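Local coordinates for protein putative aldehyde dehydrogenase AldY (Bacillus subtilis, PDB 4DNG) that probably oxidises aldehydes to carboxylates with NAD+ as the cofactor, and may help protect cells against stress caused by ethanol and related compounds, at residues S39-T42 with G43-E47; M157-S160 with M161-I164; M207-V211 with K212-D216; G231-A234 with V235-I239; P462-V465 with E466-V470. All coordinates share one frame; numbering follows the deposited sequence.

From the N terminus, contact 1 turns the chain from strand 34-39 into helix 43-60. Contact 2 is a turn inside helix 156-169, the connection between parallel strands 135-150 and 173-177. Contact 3 follows strand 204-206 and makes the short helix 211-214; contact 4 starts helix 233-246 after strand 226-231, and contact 5 runs from helix 462-468 into strand 469-477. Each is local and the five come in series, so none nests or crosses. In space contacts 1 and 3 touch, partly through a hydrogen bond from Ala41 N to Leu208 O. Contact 3 also reaches contact 4 through Asp216 and His238, while contact 5 packs Phe468 against Ser163 of contact 2.

Contact 1 (S39-T42 with G43-E47); sequences SLAT and GKQLE
Thr42 and Gln45 exchange hydrogen bonds in both directions where the chain turns into helix 43-60. Thr42 OG1 takes the N-H of Gln45 at 3.0 Å, almost dead straight at 177°. With chi1 at 71° the hydroxyl oxygen sits between the backbone N and the carbonyl carbon of Thr42, folded forward over the first turn. In return Gln45 OE1 accepts from Thr42 N at 2.9 Å, a more bent bond whose donor lies 30° from the plane of the amide carbonyl. This reciprocal pair is a capping box, with Thr42 as N-cap, and it gives two backbone N-H groups at the helix start a side-chain acceptor. The first helical bond follows, Leu46 N to Thr42 O at 3.0 Å. OE1 and NE2 of the Gln45 amide also bond to Glu19 N and Gly17 O respectively, so both ends of the flat group are gripped. The side chains also pack. The Gln45 chain, extended beyond CG, crosses the Thr42 side chain at about a right angle, with CG 3.5 Å from Thr42 OG1. The amide end reaches back to Ala41, where Gln45 OE1 lies 3.4 Å from Ala41 CB. Lys44 turns away from this cluster and forms a salt bridge with Asp48.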
# COMPACT_ATOMS: atom_id res chain seq x y z
N SER A 39 15.22 29.36 11.99
CA SER A 39 16.45 28.58 11.94
C SER A 39 16.13 27.15 11.52
O SER A 39 15.15 26.55 11.99
CB SER A 39 17.12 28.57 13.31
OG SER A 39 16.30 27.88 14.23
N LEU A 40 16.98 26.61 10.65
CA LEU A 40 16.75 25.32 10.00
C LEU A 40 17.35 24.20 10.83
O LEU A 40 18.53 24.23 11.18
CB LEU A 40 17.37 25.35 8.60
CG LEU A 40 16.78 26.46 7.73
CD1 LEU A 40 17.40 26.46 6.33
CD2 LEU A 40 15.27 26.30 7.67
N ALA A 41 16.54 23.19 11.13
CA ALA A 41 17.00 22.06 11.93
C ALA A 41 17.86 21.12 11.07
O ALA A 41 17.80 21.18 9.84
CB ALA A 41 15.80 21.32 12.49
N THR A 42 18.64 20.26 11.71
CA THR A 42 19.63 19.44 10.99
C THR A 42 19.20 18.02 10.83
O THR A 42 18.33 17.53 11.57
CB THR A 42 20.97 19.34 11.74
OG1 THR A 42 20.78 18.51 12.89
CG2 THR A 42 21.46 20.70 12.16
N GLY A 43 19.86 17.34 9.89
CA GLY A 43 19.80 15.87 9.81
C GLY A 43 19.82 15.17 11.16
O GLY A 43 18.94 14.36 11.46
N LYS A 44 20.81 15.50 11.99
CA LYS A 44 20.92 14.89 13.31
C LYS A 44 19.66 15.13 14.14
O LYS A 44 19.10 14.19 14.70
CB LYS A 44 22.18 15.37 14.03
CG LYS A 44 22.80 14.35 14.98
CD LYS A 44 22.20 14.44 16.37
CE LYS A 44 22.63 13.26 17.23
NZ LYS A 44 22.15 13.43 18.63
N GLN A 45 19.20 16.38 14.20
CA GLN A 45 17.96 16.75 14.92
C GLN A 45 16.72 15.93 14.47
O GLN A 45 15.89 15.53 15.31
CB GLN A 45 17.68 18.25 14.77
CG GLN A 45 18.61 19.15 15.57
CD GLN A 45 18.26 20.62 15.44
OE1 GLN A 45 18.60 21.26 14.45
NE2 GLN A 45 17.58 21.16 16.45
N LEU A 46 16.61 15.70 13.17
CA LEU A 46 15.52 14.88 12.61
C LEU A 46 15.61 13.46 13.13
O LEU A 46 14.62 12.91 13.60
CB LEU A 46 15.52 14.90 11.07
CG LEU A 46 14.44 14.16 10.27
CD1 LEU A 46 13.04 14.68 10.58
CD2 LEU A 46 14.73 14.23 8.77
N GLU A 47 16.80 12.87 13.06
CA GLU A 47 17.02 11.54 13.63
C GLU A 47 16.69 11.49 15.13
O GLU A 47 16.04 10.56 15.56
CB GLU A 47 18.41 11.00 13.34
CG GLU A 47 18.69 10.78 11.87
CD GLU A 47 20.15 11.03 11.50
OE1 GLU A 47 20.87 11.67 12.29
OE2 GLU A 47 20.58 10.61 10.41

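Contact 2 (M157-S160 with M161-I164); sequences MNLS and MRSI
Leu159 and Arg162 lie side by side along one flank of helix 156-169, pointing the same way. Leu159 CD2 sits over one face of the guanidinium group, 3.5 Å from Arg162 NH2. The arginine chain leaves with CG anti to its backbone N (chi1 -162°) and bends at chi3, which brings the flat group under the leucine methyl. On another flank the contact is aliphatic: Ile164 CD1 comes to 4.1 Å from Ser160 CB.

The backbone bonds are those of a helix, here the crossover of a beta-alpha-beta unit between strands 135-150 and 173-177. Met161 N reaches Met157 O at 3.0 Å. Ser160 O takes two donors, Ile164 N in the carbonyl plane and Ser163 N from well above it, both at 2.9 Å.

A water donates to Leu159 O at 2.7 Å and is also bonded to Ser163 OG, itself tied to Ser228. The buried hydroxyl of Ser160 is bonded to Ser151, among several partners. The Arg162 guanidinium thus has an apolar cover on one face, while its NH2 makes a long, weak ion pair with Glu253, a predicted active-site residue.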
# COMPACT_ATOMS: atom_id res chain seq x y z
N MET A 157 -2.24 23.81 6.10
CA MET A 157 -2.79 23.44 7.40
C MET A 157 -3.78 22.27 7.28
O MET A 157 -3.73 21.30 8.05
CB MET A 157 -3.46 24.64 8.06
CG MET A 157 -4.14 24.24 9.36
SD MET A 157 -4.80 25.58 10.35
CE MET A 157 -3.32 26.50 10.81
N ASN A 158 -4.66 22.38 6.30
CA ASN A 158 -5.61 21.34 6.02
C ASN A 158 -4.91 20.00 5.76
O ASN A 158 -5.25 18.99 6.41
CB ASN A 158 -6.46 21.80 4.83
CG ASN A 158 -7.35 20.72 4.29
OD1 ASN A 158 -8.22 20.21 4.98
ND2 ASN A 158 -7.15 20.37 3.02
N LEU A 159 -3.93 19.99 4.86
CA LEU A 159 -3.25 18.75 4.46
C LEU A 159 -2.40 18.14 5.57
O LEU A 159 -2.42 16.94 5.75
CB LEU A 159 -2.40 18.95 3.19
CG LEU A 159 -3.17 19.23 1.88
CD1 LEU A 159 -2.23 19.36 0.68
CD2 LEU A 159 -4.24 18.17 1.59
N SER A 160 -1.64 18.98 6.28
CA SER A 160 -0.95 18.56 7.47
C SER A 160 -1.91 17.87 8.46
O SER A 160 -1.67 16.73 8.89
CB SER A 160 -0.27 19.78 8.14
OG SER A 160 0.74 20.33 7.28
N MET A 161 -3.01 18.53 8.81
CA MET A 161 -3.91 17.97 9.81
C MET A 161 -4.59 16.70 9.27
O MET A 161 -4.99 15.81 10.03
CB MET A 161 -4.94 19.02 10.22
CG MET A 161 -5.89 18.58 11.30
SD MET A 161 -4.91 18.49 12.78
CE MET A 161 -4.80 20.23 13.20
N ARG A 162 -4.68 16.59 7.94
CA ARG A 162 -5.25 15.37 7.35
C ARG A 162 -4.40 14.16 7.70
O ARG A 162 -4.88 13.04 7.62
CB ARG A 162 -5.42 15.51 5.84
CG ARG A 162 -6.37 14.49 5.24
CD ARG A 162 -6.20 14.40 3.74
NE ARG A 162 -4.85 13.97 3.39
CZ ARG A 162 -4.29 14.15 2.19
NH1 ARG A 162 -3.06 13.72 1.96
NH2 ARG A 162 -4.97 14.76 1.24
N SER A 163 -3.16 14.37 8.13
CA SER A 163 -2.35 13.25 8.58
C SER A 163 -2.09 13.27 10.07
O SER A 163 -2.01 12.22 10.71
CB SER A 163 -1.02 13.18 7.83
OG SER A 163 -1.29 13.06 6.45
N ILE A 164 -1.93 14.46 10.62
CA ILE A 164 -1.65 14.58 12.04
C ILE A 164 -2.81 14.01 12.88
O ILE A 164 -2.59 13.17 13.76
CB ILE A 164 -1.31 16.04 12.40
CG1 ILE A 164 0.06 16.39 11.82
CG2 ILE A 164 -1.39 16.24 13.90
CD1 ILE A 164 0.36 17.88 11.74
O HOH W 1 -2.34 14.51 4.48

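Contact 3 (M207-V211 with K212-D216); sequences MLTDV and KEIGD
Between Asp210 and Gly215 the backbone makes one short helical turn, closed by a firm bond from Gly215 N to Val211 O at 2.7 Å and by weaker ones from Glu213 N and Ile214 N to Asp210 O. Asp210 is the N-cap of this helix, 211-214, which follows strand 204-206 in the NAD-binding Rossmann-type domain. The Asp210 side chain folds over the helix start: chi1 of 69° lets OD1 accept from Glu213 N at 2.9 Å, the donor standing 35° above the carboxylate plane. At the other end Gly215 leaves the helix with a positive phi.

The aspartate is shared. Arg22 forms salt bridges with both Asp210 OD1 and Glu213 OE2, and so joins two carboxylates that would otherwise probably repel each other. The aliphatic part of Lys212 runs past the same group, CB lying 3.5 Å from Asp210 OD2, while the charged ends of lysine and aspartate stay 5.4 Å apart, measured from NZ to OD2.

On the inner side Thr209 meets Glu213 and Ile214. Its hydroxyl is bonded to Ala41 O in the turn before helix 43-60, and Ile214 also packs on Leu46 of that helix. The Thr209 and Ile214 side chains cross at about a right angle and meet methyl to methyl; the 3.3 Å between Thr209 CG2 and Ile214 CD1 is tighter than an ordinary methyl contact, and its exact value is doubtful.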
# COMPACT_ATOMS: atom_id res chain seq x y z
N MET A 207 9.09 19.73 12.38
CA MET A 207 10.42 20.09 11.91
C MET A 207 10.43 21.29 11.00
O MET A 207 9.78 21.30 9.95
CB MET A 207 10.99 18.91 11.13
CG MET A 207 10.97 17.64 11.96
SD MET A 207 12.10 17.82 13.36
CE MET A 207 11.29 16.67 14.44
N LEU A 208 11.18 22.31 11.41
CA LEU A 208 11.41 23.47 10.56
C LEU A 208 12.78 23.32 9.94
O LEU A 208 13.80 23.43 10.61
CB LEU A 208 11.29 24.77 11.36
CG LEU A 208 9.91 25.41 11.28
CD1 LEU A 208 8.83 24.45 11.71
CD2 LEU A 208 9.86 26.69 12.11
N THR A 209 12.80 23.02 8.66
CA THR A 209 14.02 22.69 8.01
C THR A 209 13.83 22.72 6.52
O THR A 209 12.81 23.20 6.03
CB THR A 209 14.53 21.31 8.47
OG1 THR A 209 15.78 21.03 7.83
CG2 THR A 209 13.50 20.23 8.15
N ASP A 210 14.82 22.25 5.77
CA ASP A 210 14.66 22.18 4.32
C ASP A 210 15.41 20.97 3.81
O ASP A 210 16.15 20.31 4.56
CB ASP A 210 15.06 23.51 3.63
CG ASP A 210 16.56 23.80 3.70
OD1 ASP A 210 17.29 23.05 4.37
OD2 ASP A 210 17.03 24.79 3.06
N VAL A 211 15.18 20.64 2.56
CA VAL A 211 15.80 19.46 2.00
C VAL A 211 17.32 19.64 1.92
O VAL A 211 18.09 18.68 2.06
CB VAL A 211 15.12 19.08 0.68
CG1 VAL A 211 15.94 18.07 -0.06
CG2 VAL A 211 13.71 18.55 0.99
N LYS A 212 17.75 20.88 1.76
CA LYS A 212 19.17 21.19 1.81
C LYS A 212 19.82 20.67 3.13
O LYS A 212 20.95 20.21 3.13
CB LYS A 212 19.38 22.68 1.64
CG LYS A 212 19.14 23.15 0.22
CD LYS A 212 19.22 24.66 0.11
CE LYS A 212 19.19 25.11 -1.34
NZ LYS A 212 19.35 26.59 -1.48
N GLU A 213 19.10 20.75 4.24
CA GLU A 213 19.59 20.16 5.47
C GLU A 213 19.41 18.65 5.48
O GLU A 213 20.30 17.92 5.87
CB GLU A 213 18.92 20.78 6.69
CG GLU A 213 19.49 22.13 7.10
CD GLU A 213 21.01 22.14 7.23
OE1 GLU A 213 21.54 21.30 7.98
OE2 GLU A 213 21.66 23.00 6.59
N ILE A 214 18.28 18.18 5.00
CA ILE A 214 17.77 16.90 5.41
C ILE A 214 17.80 15.82 4.35
O ILE A 214 17.66 14.65 4.65
CB ILE A 214 16.43 17.16 6.13
CG1 ILE A 214 16.66 17.00 7.64
CG2 ILE A 214 15.19 16.47 5.52
CD1 ILE A 214 15.65 17.70 8.50
N GLY A 215 18.05 16.20 3.10
CA GLY A 215 18.07 15.23 2.02
C GLY A 215 16.83 14.38 2.19
O GLY A 215 15.76 14.91 2.51
N ASP A 216 16.98 13.07 2.03
CA ASP A 216 15.84 12.16 2.04
C ASP A 216 15.46 11.71 3.48
O ASP A 216 14.57 10.88 3.66
CB ASP A 216 16.08 10.96 1.11
CG ASP A 216 16.07 11.35 -0.36
OD1 ASP A 216 15.26 12.24 -0.74
OD2 ASP A 216 16.88 10.77 -1.14

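Contact 4 (G231-A234 with V235-I239); sequences GSTA and VGRHI
The Gly-Ser-Thr-Ala-Val-Gly run at residues 231-236, which by similarity binds NAD+, carries the chain from strand 226-231 into helix 233-246. Ser232 is the N-cap residue, and three regular bonds build the first turns. Gly236 N meets Ser232 O at 3.0 Å, Arg237 N meets Thr233 O at 2.8 Å, and His238 N meets Ala234 O at a longer 3.2 Å.

Two side-chain pairs span these turns. Ser232 OG, set between its own N and carbonyl carbon by a chi1 of 63°, hangs over the helix start and touches Val235 CG2 at 3.2 Å. Thr233 and Arg237 lie side by side on another flank, pointing the same way. There the threonine methyl CG2 approaches the guanidinium group obliquely, 3.1 Å from Arg237 NH2; this is closer than a relaxed contact, so the exact placing of the guanidinium is doubtful. The methyl gets there because it is anti to the backbone N of Thr233, while OG1 lies on the side of that nitrogen. Farther back the aliphatic stem of the arginine rests on the backbone, with Arg237 CG 3.3 Å from Thr233 O.

This is the start of the helix in the beta-alpha-beta unit of strand 226-231, helix 233-246 and strand 249-254. Val235 touches Phe229 of strand 226-231, and Thr233 touches Leu254. His238 hydrogen-bonds through NE2 to Asp216 and leans on Leu219 of helix 217-220. Phe247 of the second subunit packs on both Thr233 and Arg237, placing this flank of the helix at the dimer interface.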
# COMPACT_ATOMS: atom_id res chain seq x y z
N GLY A 231 2.43 16.59 -3.12
CA GLY A 231 3.45 17.25 -3.95
C GLY A 231 3.56 16.71 -5.38
O GLY A 231 2.60 16.14 -5.92
N SER A 232 4.70 16.93 -6.03
CA SER A 232 4.82 16.56 -7.47
C SER A 232 4.96 15.06 -7.67
O SER A 232 5.42 14.35 -6.80
CB SER A 232 6.00 17.27 -8.15
OG SER A 232 7.24 16.87 -7.57
N THR A 233 4.59 14.59 -8.85
CA THR A 233 4.76 13.19 -9.24
C THR A 233 6.21 12.66 -9.14
O THR A 233 6.43 11.53 -8.68
CB THR A 233 4.17 13.00 -10.63
OG1 THR A 233 2.82 13.43 -10.57
CG2 THR A 233 4.22 11.53 -11.10
N ALA A 234 7.19 13.48 -9.51
CA ALA A 234 8.59 13.04 -9.60
C ALA A 234 9.17 12.75 -8.22
O ALA A 234 9.89 11.77 -8.03
CB ALA A 234 9.43 14.07 -10.36
N VAL A 235 8.84 13.61 -7.26
CA VAL A 235 9.12 13.36 -5.85
C VAL A 235 8.32 12.12 -5.35
O VAL A 235 8.87 11.22 -4.68
CB VAL A 235 8.85 14.64 -5.02
CG1 VAL A 235 9.24 14.47 -3.55
CG2 VAL A 235 9.60 15.84 -5.62
N GLY A 236 7.05 12.03 -5.73
CA GLY A 236 6.26 10.82 -5.50
C GLY A 236 6.98 9.54 -5.93
O GLY A 236 7.10 8.60 -5.14
N ARG A 237 7.48 9.49 -7.16
CA ARG A 237 8.15 8.28 -7.62
C ARG A 237 9.36 7.99 -6.74
O ARG A 237 9.66 6.83 -6.43
CB ARG A 237 8.54 8.39 -9.10
CG ARG A 237 7.35 8.69 -10.02
CD ARG A 237 7.69 8.64 -11.51
NE ARG A 237 6.57 7.98 -12.14
CZ ARG A 237 5.68 8.58 -12.91
NH1 ARG A 237 4.68 7.86 -13.39
NH2 ARG A 237 5.81 9.85 -13.22
N HIS A 238 10.06 9.05 -6.34
CA HIS A 238 11.24 8.96 -5.49
C HIS A 238 10.86 8.41 -4.13
O HIS A 238 11.56 7.56 -3.57
CB HIS A 238 11.87 10.35 -5.40
CG HIS A 238 13.20 10.41 -4.67
ND1 HIS A 238 14.36 10.03 -5.23
CD2 HIS A 238 13.53 10.91 -3.40
CE1 HIS A 238 15.36 10.22 -4.35
NE2 HIS A 238 14.85 10.78 -3.24
N ILE A 239 9.74 8.86 -3.58
CA ILE A 239 9.24 8.29 -2.34
C ILE A 239 8.82 6.83 -2.53
O ILE A 239 9.17 5.95 -1.75
CB ILE A 239 8.06 9.10 -1.79
CG1 ILE A 239 8.57 10.47 -1.40
CG2 ILE A 239 7.38 8.36 -0.63
CD1 ILE A 239 7.48 11.51 -1.25

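Contact 5 (P462-V465 with E466-V470); sequences PWVV and EEFTV
A chi1 of -161° sends Val464 CG1 away from its backbone N, and one of -68° sets Phe468 CG beside its own N, so that the two side chains run alongside each other in the same direction. They meet with Val464 CG1 3.7 Å from Phe468 CE2. Both sit on the short helix 462-468, which passes directly into strand 469-477. That strand pairs antiparallel with strand 135-150, in the extended arm that in aldehyde dehydrogenases serves oligomerisation. Val464 O lies in the plane of the Phe468 ring at its edge, 3.3 Å from CD2, and the same oxygen accepts from Phe468 N at 3.1 Å. Behind this pair, Pro166 of helix 156-169 touches both side chains, and Ile147 of strand 135-150 touches the ring.

The helix is held loosely: Glu466 N to Pro462 O is a weak bond, and so is Phe468 N to Val465 O. Trp463 and Glu467 stretch side by side on another flank, with Glu467 OE1 at the indole edge, 3.7 Å from CE3, and the carboxylate and ring planes 23° apart. The indole is poorly ordered, so that contact is a soft one.

Where the helix gives way to the strand, Arg249 NH1 donates to Glu467 O and Thr469 O. Thr469 closes the last turn with its hydroxyl, OG1 donating to Val465 O at 2.6 Å from above the carbonyl plane.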
# COMPACT_ATOMS: atom_id res chain seq x y z
N PRO A 462 -13.91 5.01 7.51
CA PRO A 462 -13.25 3.73 7.79
C PRO A 462 -11.99 3.46 6.95
O PRO A 462 -11.13 2.68 7.38
CB PRO A 462 -14.34 2.70 7.48
CG PRO A 462 -15.25 3.38 6.52
CD PRO A 462 -15.26 4.82 6.94
N TRP A 463 -11.88 4.10 5.79
CA TRP A 463 -10.68 3.98 4.95
C TRP A 463 -9.44 4.55 5.60
O TRP A 463 -8.32 4.08 5.35
CB TRP A 463 -10.89 4.54 3.54
CG TRP A 463 -11.59 5.90 3.45
CD1 TRP A 463 -12.95 6.16 3.59
CD2 TRP A 463 -10.97 7.21 3.17
NE1 TRP A 463 -13.21 7.50 3.42
CE2 TRP A 463 -12.07 8.19 3.17
CE3 TRP A 463 -9.67 7.67 2.93
CZ2 TRP A 463 -11.86 9.55 2.94
CZ3 TRP A 463 -9.47 9.04 2.70
CH2 TRP A 463 -10.54 9.96 2.71
N VAL A 464 -9.64 5.55 6.46
CA VAL A 464 -8.54 6.23 7.16
C VAL A 464 -8.04 5.43 8.36
O VAL A 464 -6.83 5.34 8.59
CB VAL A 464 -8.95 7.64 7.63
CG1 VAL A 464 -7.71 8.47 7.90
CG2 VAL A 464 -9.81 8.32 6.58
N VAL A 465 -8.96 4.85 9.12
CA VAL A 465 -8.64 4.00 10.27
C VAL A 465 -7.71 2.85 9.86
O VAL A 465 -6.71 2.60 10.52
CB VAL A 465 -9.92 3.49 10.99
CG1 VAL A 465 -9.67 2.25 11.83
CG2 VAL A 465 -10.51 4.60 11.86
N GLU A 466 -8.01 2.18 8.74
CA GLU A 466 -7.14 1.13 8.21
C GLU A 466 -5.75 1.68 7.87
O GLU A 466 -4.76 0.97 8.04
CB GLU A 466 -7.72 0.46 6.95
CG GLU A 466 -9.20 0.06 7.00
CD GLU A 466 -9.52 -1.03 8.02
OE1 GLU A 466 -8.68 -1.92 8.28
OE2 GLU A 466 -10.65 -0.99 8.57
N GLU A 467 -5.67 2.93 7.40
CA GLU A 467 -4.40 3.51 6.93
C GLU A 467 -3.45 3.75 8.08
O GLU A 467 -2.25 3.54 7.94
CB GLU A 467 -4.61 4.81 6.14
CG GLU A 467 -4.91 4.65 4.65
CD GLU A 467 -5.08 5.99 3.93
OE1 GLU A 467 -6.24 6.37 3.61
OE2 GLU A 467 -4.07 6.69 3.68
N PHE A 468 -3.99 4.14 9.23
CA PHE A 468 -3.17 4.53 10.38
C PHE A 468 -3.16 3.48 11.48
O PHE A 468 -2.62 3.71 12.56
CB PHE A 468 -3.62 5.90 10.92
CG PHE A 468 -3.32 7.03 9.96
CD1 PHE A 468 -2.10 7.69 10.01
CD2 PHE A 468 -4.26 7.40 9.00
CE1 PHE A 468 -1.81 8.71 9.12
CE2 PHE A 468 -3.97 8.42 8.11
CZ PHE A 468 -2.75 9.07 8.16
N THR A 469 -3.76 2.33 11.21
CA THR A 469 -3.69 1.22 12.17
C THR A 469 -3.23 -0.04 11.51
O THR A 469 -3.33 -0.17 10.29
CB THR A 469 -5.04 0.93 12.85
OG1 THR A 469 -6.00 0.47 11.88
CG2 THR A 469 -5.56 2.19 13.57
N VAL A 470 -2.72 -0.96 12.33
CA VAL A 470 -2.43 -2.31 11.85
C VAL A 470 -3.45 -3.35 12.35
O VAL A 470 -4.06 -3.23 13.43
CB VAL A 470 -0.98 -2.70 12.15
CG1 VAL A 470 -0.81 -3.11 13.61
CG2 VAL A 470 -0.52 -3.80 11.21